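Metal-bound toxin (Helicobacter pylori, PDB 4NRN) binds two zinc ions and, as a RelE-family toxin of the YafQ subfamily, probably acts as an RNA endonuclease in a toxin-antitoxin system. Local coordinates at residues M1-T6 and E75-L80. Numbering follows the deposited sequence.
Sequences MLTIET and ENTLFL
Strand 3-6, at one margin of the mixed RelE-type sheet, runs parallel to strand 77-80, their short axes inclined by 24°; the latter is the start of 77-84, the next strand inward. Four backbone hydrogen bonds establish the pairing. Thr-3 N donates to Asn-76 O, and Leu-78 N to Thr-3 O at 2.7 Å, nearly along the C=O axis. Then Glu-5 N reaches Leu-78 O with an N-H...O angle of 170°, and Leu-80 N closes on Glu-5 O at 2.7 Å. Residues 3 and 5 thus bond on both their N-H and C=O sides, as a parallel ladder requires.

On the face carrying Ile-4, Leu-78 and Leu-80, Ile-4 CG2, anti to its backbone N, meets Leu-80 CD1 at 3.8 Å as the two side chains cross obliquely. The other branch of Ile-4, CG1, lies alongside Leu-78 CD2, both side chains pointing the same way. On the other face, Phe-79 has CG anti to the backbone N (chi1 -170°), which brings its ring atoms CD1 and CE1 beside the carbonyls of Glu-5 and Thr-6, approached obliquely; CD1 lies 3.5 Å from Glu-5 O. Helix 24-35 packs on the Ile-4 face, with Val-31 against both Ile-4 and Leu-78. Thr-6 also points there, its hydroxyl hydrogen-bonded to Asp-11.

Asn-76 and Thr-77 both lie opposite Lys-72, forming a G1 beta bulge at the turn that joins strand 65-72 to 77-84, just where 77-84 begins. Beside it a water bonds to Thr-3 OG1 at 2.8 Å, donates to Glu-75 O and weakly accepts from Asn-76 ND2. The amide's other end, Asn-76 OD1, sits 3.0 Å from the methyl Leu-2 CD2.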
ATOM      1  N   MET A   1       6.232  15.841   2.658  1.00 24.07           N
ATOM      2  CA  MET A   1       5.523  14.658   2.199  1.00 24.36           C
ATOM      3  C   MET A   1       6.519  13.693   1.569  1.00 24.56           C
ATOM      4  O   MET A   1       7.323  14.095   0.725  1.00 26.69           O
ATOM      5  CB  MET A   1       4.440  15.040   1.183  1.00 27.56           C
ATOM      6  CG  MET A   1       3.516  13.884   0.836  1.00 28.69           C
ATOM      7  SD  MET A   1       2.278  14.188  -0.433  1.00 24.29           S
ATOM      8  CE  MET A   1       1.180  12.807  -0.109  1.00 59.07           C
ATOM      9  N   LEU A   2       6.472  12.426   1.974  1.00 18.73           N
ATOM     10  CA  LEU A   2       7.357  11.420   1.404  1.00 17.66           C
ATOM     11  C   LEU A   2       7.136  11.303  -0.100  1.00 21.21           C
ATOM     12  O   LEU A   2       5.994  11.368  -0.570  1.00 24.20           O
ATOM     13  CB  LEU A   2       7.117  10.056   2.054  1.00 25.93           C
ATOM     14  CG  LEU A   2       7.490   9.900   3.525  1.00 23.21           C
ATOM     15  CD1 LEU A   2       6.996   8.570   4.040  1.00 21.30           C
ATOM     16  CD2 LEU A   2       8.995  10.031   3.712  1.00 17.16           C
ATOM     17  N   THR A   3       8.225  11.152  -0.850  1.00 20.46           N
ATOM     18  CA  THR A   3       8.149  10.812  -2.270  1.00 21.72           C
ATOM     19  C   THR A   3       7.434   9.475  -2.393  1.00 19.91           C
ATOM     20  O   THR A   3       7.657   8.575  -1.588  1.00 21.26           O
ATOM     21  CB  THR A   3       9.551  10.730  -2.928  1.00 26.83           C
ATOM     22  OG1 THR A   3      10.105  12.048  -3.035  1.00 32.56           O
ATOM     23  CG2 THR A   3       9.467  10.129  -4.326  1.00 23.32           C
ATOM     24  N   ILE A   4       6.545   9.363  -3.372  1.00 22.19           N
ATOM     25  CA  ILE A   4       5.754   8.151  -3.548  1.00 22.93           C
ATOM     26  C   ILE A   4       6.191   7.452  -4.818  1.00 21.64           C
ATOM     27  O   ILE A   4       6.075   8.005  -5.907  1.00 31.13           O
ATOM     28  CB  ILE A   4       4.236   8.459  -3.617  1.00 21.91           C
ATOM     29  CG1 ILE A   4       3.784   9.180  -2.350  1.00 16.91           C
ATOM     30  CG2 ILE A   4       3.419   7.170  -3.806  1.00 20.63           C
ATOM     31  CD1 ILE A   4       2.550  10.006  -2.537  1.00 15.72           C
ATOM     32  N   GLU A   5       6.706   6.241  -4.681  1.00 15.53           N
ATOM     33  CA  GLU A   5       7.182   5.503  -5.839  1.00 23.58           C
ATOM     34  C   GLU A   5       6.557   4.127  -5.852  1.00 18.95           C
ATOM     35  O   GLU A   5       6.318   3.542  -4.801  1.00 22.34           O
ATOM     36  CB  GLU A   5       8.708   5.391  -5.825  1.00 34.57           C
ATOM     37  CG  GLU A   5       9.316   5.318  -7.229  1.00 49.95           C
ATOM     38  CD  GLU A   5      10.815   5.066  -7.233  1.00 59.65           C
ATOM     39  OE1 GLU A   5      11.374   4.722  -6.171  1.00 56.74           O
ATOM     40  OE2 GLU A   5      11.435   5.208  -8.309  1.00 64.65           O
ATOM     41  N   THR A   6       6.291   3.610  -7.045  1.00 15.12           N
ATOM     42  CA  THR A   6       5.666   2.308  -7.165  1.00 16.55           C
ATOM     43  C   THR A   6       6.628   1.302  -7.776  1.00 23.34           C
ATOM     44  O   THR A   6       7.611   1.675  -8.405  1.00 29.47           O
ATOM     45  CB  THR A   6       4.393   2.368  -8.030  1.00 22.69           C
ATOM     46  OG1 THR A   6       4.748   2.584  -9.403  1.00 20.40           O
ATOM     47  CG2 THR A   6       3.480   3.493  -7.560  1.00 26.37           C
ATOM     48  N   GLU A  75      15.776   7.786   2.074  1.00 73.29           N
ATOM     49  CA  GLU A  75      15.610   8.461   0.793  1.00 69.82           C
ATOM     50  C   GLU A  75      14.374   9.367   0.796  1.00 54.78           C
ATOM     51  O   GLU A  75      14.090  10.040  -0.195  1.00 52.01           O
ATOM     52  CB  GLU A  75      15.505   7.430  -0.336  1.00 77.76           C
ATOM     53  CG  GLU A  75      16.691   6.483  -0.420  1.00 86.01           C
ATOM     54  CD  GLU A  75      16.282   5.076  -0.809  1.00 92.69           C
ATOM     55  OE1 GLU A  75      16.683   4.131  -0.100  1.00 97.93           O
ATOM     56  OE2 GLU A  75      15.551   4.912  -1.811  1.00 92.74           O
ATOM     57  N   ASN A  76      13.652   9.384   1.916  1.00 43.32           N
ATOM     58  CA  ASN A  76      12.409  10.145   2.029  1.00 35.71           C
ATOM     59  C   ASN A  76      11.348   9.577   1.089  1.00 22.34           C
ATOM     60  O   ASN A  76      10.664  10.315   0.388  1.00 18.98           O
ATOM     61  CB  ASN A  76      12.665  11.628   1.724  1.00 47.45           C
ATOM     62  CG  ASN A  76      11.435  12.497   1.937  1.00 57.35           C
ATOM     63  OD1 ASN A  76      10.743  12.373   2.946  1.00 65.73           O
ATOM     64  ND2 ASN A  76      11.159  13.387   0.982  1.00 55.54           N
ATOM     65  N   THR A  77      11.215   8.259   1.071  1.00 20.99           N
ATOM     66  CA  THR A  77      10.368   7.623   0.071  1.00 25.65           C
ATOM     67  C   THR A  77       9.402   6.587   0.641  1.00 27.47           C
ATOM     68  O   THR A  77       9.782   5.731   1.437  1.00 28.09           O
ATOM     69  CB  THR A  77      11.214   6.991  -1.070  1.00 25.28           C
ATOM     70  OG1 THR A  77      11.857   8.032  -1.816  1.00 24.57           O
ATOM     71  CG2 THR A  77      10.334   6.188  -2.019  1.00 24.85           C
ATOM     72  N   LEU A  78       8.143   6.697   0.225  1.00 26.77           N
ATOM     73  CA  LEU A  78       7.136   5.669   0.449  1.00 20.47           C
ATOM     74  C   LEU A  78       7.073   4.818  -0.809  1.00 16.94           C
ATOM     75  O   LEU A  78       6.753   5.323  -1.884  1.00 22.35           O
ATOM     76  CB  LEU A  78       5.772   6.315   0.728  1.00 23.55           C
ATOM     77  CG  LEU A  78       4.540   5.410   0.686  1.00 22.33           C
ATOM     78  CD1 LEU A  78       4.492   4.546   1.938  1.00 22.07           C
ATOM     79  CD2 LEU A  78       3.269   6.238   0.545  1.00 19.50           C
ATOM     80  N   PHE A  79       7.382   3.533  -0.675  1.00 15.92           N
ATOM     81  CA  PHE A  79       7.448   2.621  -1.818  1.00 17.87           C
ATOM     82  C   PHE A  79       6.206   1.722  -1.866  1.00 21.67           C
ATOM     83  O   PHE A  79       5.977   0.937  -0.952  1.00 24.34           O
ATOM     84  CB  PHE A  79       8.730   1.781  -1.698  1.00 17.57           C
ATOM     85  CG  PHE A  79       9.061   0.957  -2.924  1.00 24.96           C
ATOM     86  CD1 PHE A  79       9.156   1.545  -4.178  1.00 29.30           C
ATOM     87  CD2 PHE A  79       9.330  -0.403  -2.808  1.00 21.59           C
ATOM     88  CE1 PHE A  79       9.482   0.785  -5.295  1.00 27.27           C
ATOM     89  CE2 PHE A  79       9.664  -1.165  -3.918  1.00 15.51           C
ATOM     90  CZ  PHE A  79       9.732  -0.572  -5.158  1.00 23.80           C
ATOM     91  N   LEU A  80       5.396   1.842  -2.915  1.00 21.07           N
ATOM     92  CA  LEU A  80       4.211   0.984  -3.049  1.00 19.54           C
ATOM     93  C   LEU A  80       4.553  -0.322  -3.778  1.00 17.35           C
ATOM     94  O   LEU A  80       4.887  -0.322  -4.966  1.00 14.35           O
ATOM     95  CB  LEU A  80       3.041   1.732  -3.715  1.00 15.86           C
ATOM     96  CG  LEU A  80       2.755   3.145  -3.180  1.00 15.51           C
ATOM     97  CD1 LEU A  80       1.587   3.810  -3.907  1.00 22.21           C
ATOM     98  CD2 LEU A  80       2.517   3.141  -1.683  1.00  9.82           C
TER
HETATM   99  O   HOH W   1      12.610  12.216  -1.894  1.00 33.19           O